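Side-chain contact in cytochrome c, mono-and diheme variant (Methylophaga aminisulfidivorans MP, PDB 7C90), which probably carries electrons through a covalently bound heme c, as a cytochrome cL of the bacterial methanol oxidation system: residues E60-T65 and E143-M148. Sequence-based numbering, arbitrary orientation.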
loop_
_atom_site.group_PDB
_atom_site.type_symbol
_atom_site.label_atom_id
_atom_site.label_comp_id
_atom_site.label_asym_id
_atom_site.label_seq_id
_atom_site.Cartn_x
_atom_site.Cartn_y
_atom_site.Cartn_z
ATOM N N GLU A 60 10.673 31.825 1.060
ATOM C CA GLU A 60 11.977 32.481 0.739
ATOM C C GLU A 60 12.974 32.134 1.859
ATOM O O GLU A 60 14.131 31.732 1.554
ATOM C CB GLU A 60 11.790 33.983 0.501
ATOM C CG GLU A 60 13.091 34.725 0.213
ATOM C CD GLU A 60 12.974 36.246 0.178
ATOM O OE1 GLU A 60 11.970 36.751 -0.363
ATOM O OE2 GLU A 60 13.887 36.927 0.710
ATOM N N HIS A 61 12.539 32.209 3.112
ATOM C CA HIS A 61 13.383 31.875 4.292
ATOM C C HIS A 61 13.876 30.419 4.169
ATOM O O HIS A 61 15.084 30.150 4.402
ATOM C CB HIS A 61 12.629 32.091 5.603
ATOM C CG HIS A 61 13.507 31.928 6.799
ATOM N ND1 HIS A 61 14.543 32.799 7.071
ATOM C CD2 HIS A 61 13.540 30.989 7.771
ATOM C CE1 HIS A 61 15.152 32.427 8.172
ATOM N NE2 HIS A 61 14.555 31.323 8.626
ATOM N N PHE A 62 12.976 29.516 3.782
ATOM C CA PHE A 62 13.267 28.068 3.743
ATOM C C PHE A 62 14.300 27.810 2.652
ATOM O O PHE A 62 15.266 27.069 2.937
ATOM C CB PHE A 62 12.013 27.211 3.563
ATOM C CG PHE A 62 12.341 25.740 3.490
ATOM C CD1 PHE A 62 12.624 25.031 4.644
ATOM C CD2 PHE A 62 12.475 25.100 2.273
ATOM C CE1 PHE A 62 12.951 23.687 4.592
ATOM C CE2 PHE A 62 12.833 23.755 2.218
ATOM C CZ PHE A 62 13.065 23.054 3.379
ATOM N N LEU A 63 14.118 28.398 1.468
ATOM C CA LEU A 63 15.019 28.147 0.313
ATOM C C LEU A 63 16.441 28.597 0.673
ATOM O O LEU A 63 17.384 27.996 0.123
ATOM C CB LEU A 63 14.516 28.849 -0.953
ATOM C CG LEU A 63 13.165 28.366 -1.477
ATOM C CD1 LEU A 63 12.839 29.010 -2.811
ATOM C CD2 LEU A 63 13.143 26.857 -1.577
ATOM N N ASN A 64 16.586 29.557 1.590
ATOM C CA ASN A 64 17.897 30.151 1.972
ATOM C C ASN A 64 18.544 29.393 3.130
ATOM O O ASN A 64 19.768 29.410 3.188
ATOM C CB ASN A 64 17.765 31.624 2.366
ATOM C CG ASN A 64 17.556 32.526 1.167
ATOM O OD1 ASN A 64 18.251 32.396 0.158
ATOM N ND2 ASN A 64 16.600 33.437 1.267
ATOM N N THR A 65 17.757 28.829 4.055
ATOM C CA THR A 65 18.258 28.376 5.383
ATOM C C THR A 65 17.860 26.937 5.706
ATOM O O THR A 65 18.428 26.385 6.673
ATOM C CB THR A 65 17.724 29.257 6.521
ATOM O OG1 THR A 65 16.309 29.047 6.650
ATOM C CG2 THR A 65 18.032 30.723 6.297
ATOM N N GLU A 143 2.453 25.449 0.860
ATOM C CA GLU A 143 1.528 24.416 1.375
ATOM C C GLU A 143 2.326 23.264 1.985
ATOM O O GLU A 143 1.958 22.772 3.046
ATOM C CB GLU A 143 0.593 23.939 0.273
ATOM C CG GLU A 143 -0.452 24.961 -0.108
ATOM C CD GLU A 143 -1.285 24.543 -1.315
ATOM O OE1 GLU A 143 -0.727 23.918 -2.288
ATOM O OE2 GLU A 143 -2.496 24.823 -1.281
ATOM N N ILE A 144 3.427 22.878 1.364
ATOM C CA ILE A 144 4.308 21.809 1.919
ATOM C C ILE A 144 4.834 22.252 3.288
ATOM O O ILE A 144 4.788 21.445 4.230
ATOM C CB ILE A 144 5.411 21.453 0.911
ATOM C CG1 ILE A 144 4.813 20.730 -0.302
ATOM C CG2 ILE A 144 6.521 20.623 1.557
ATOM C CD1 ILE A 144 5.773 20.612 -1.478
ATOM N N LEU A 145 5.274 23.497 3.433
ATOM C CA LEU A 145 5.814 23.978 4.735
ATOM C C LEU A 145 4.697 23.998 5.795
ATOM O O LEU A 145 4.970 23.707 6.946
ATOM C CB LEU A 145 6.434 25.365 4.559
ATOM C CG LEU A 145 7.629 25.423 3.622
ATOM C CD1 LEU A 145 8.076 26.861 3.407
ATOM C CD2 LEU A 145 8.759 24.596 4.190
ATOM N N HIS A 146 3.470 24.339 5.427
ATOM C CA HIS A 146 2.294 24.253 6.336
ATOM C C HIS A 146 2.126 22.817 6.828
ATOM O O HIS A 146 2.004 22.574 8.060
ATOM C CB HIS A 146 1.046 24.762 5.620
ATOM C CG HIS A 146 0.938 26.245 5.634
ATOM N ND1 HIS A 146 1.409 27.033 4.637
ATOM C CD2 HIS A 146 0.404 27.077 6.546
ATOM C CE1 HIS A 146 1.127 28.295 4.897
ATOM N NE2 HIS A 146 0.525 28.351 6.078
ATOM N N ILE A 147 2.130 21.873 5.892
ATOM C CA ILE A 147 1.945 20.431 6.227
ATOM C C ILE A 147 3.084 20.017 7.137
ATOM O O ILE A 147 2.856 19.249 8.073
ATOM C CB ILE A 147 1.863 19.569 4.948
ATOM C CG1 ILE A 147 0.583 19.876 4.160
ATOM C CG2 ILE A 147 1.988 18.092 5.296
ATOM C CD1 ILE A 147 0.475 19.142 2.832
ATOM N N MET A 148 4.302 20.436 6.805
ATOM C CA MET A 148 5.492 20.084 7.621
ATOM C C MET A 148 5.339 20.630 9.048
ATOM O O MET A 148 5.573 19.845 10.000
ATOM C CB MET A 148 6.771 20.603 6.992
ATOM C CG MET A 148 7.183 19.748 5.802
ATOM S SD MET A 148 8.417 20.596 4.784
ATOM C CE MET A 148 9.732 20.927 5.941
#
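Phe62 and Leu145 carry most of the contact between 60-65 and 143-148, and it is wholly apolar. Methyl CD2 of Leu145 lies over one face of the phenyl ring, 4.0 Å from the ring centroid and 19° off its normal, a CH-pi contact. It sits toward the inner rim of the ring, with CD2 3.8 Å from Phe62 CG. The sister methyl CD1 meets the root of the same side chain, 4.0 Å from Phe62 CB, so the leucine fork grips both ring and stem. The CB of Phe62 already points toward the other helix, and CG, anti to the backbone N (chi1 178°), places the ring beside Leu145. A flat ring offers a broad face to one methyl, while leucine, branching at CG, can set the second against CB.

Met148, one helical turn beyond Leu145, adds a looser contact: its terminal methyl CE comes obliquely to the ring, 4.4 Å from Phe62 CE1. Its unbranched chain runs extended to SD, and a turn at the last bond (chi3 57°) brings CE to the ring.

Within helix 57-65, the hydroxyl of Thr65 donates to the carbonyl of His61 (OG1 to O, 2.8 Å) from above the carbonyl plane, joining weak bonds from backbone N of Asn64 and Thr65; OG1 also bonds Glu67 N, just past the helix.

All three apolar side chains are buried. Phe62 packs among Leu145 and Met148 of helix 141-153 and Phe121 of helix 117-126, which joins helix 57-65 to both. From another side of helix 141-153, Ile147 touches the heme and Leu83 of helix 74-87.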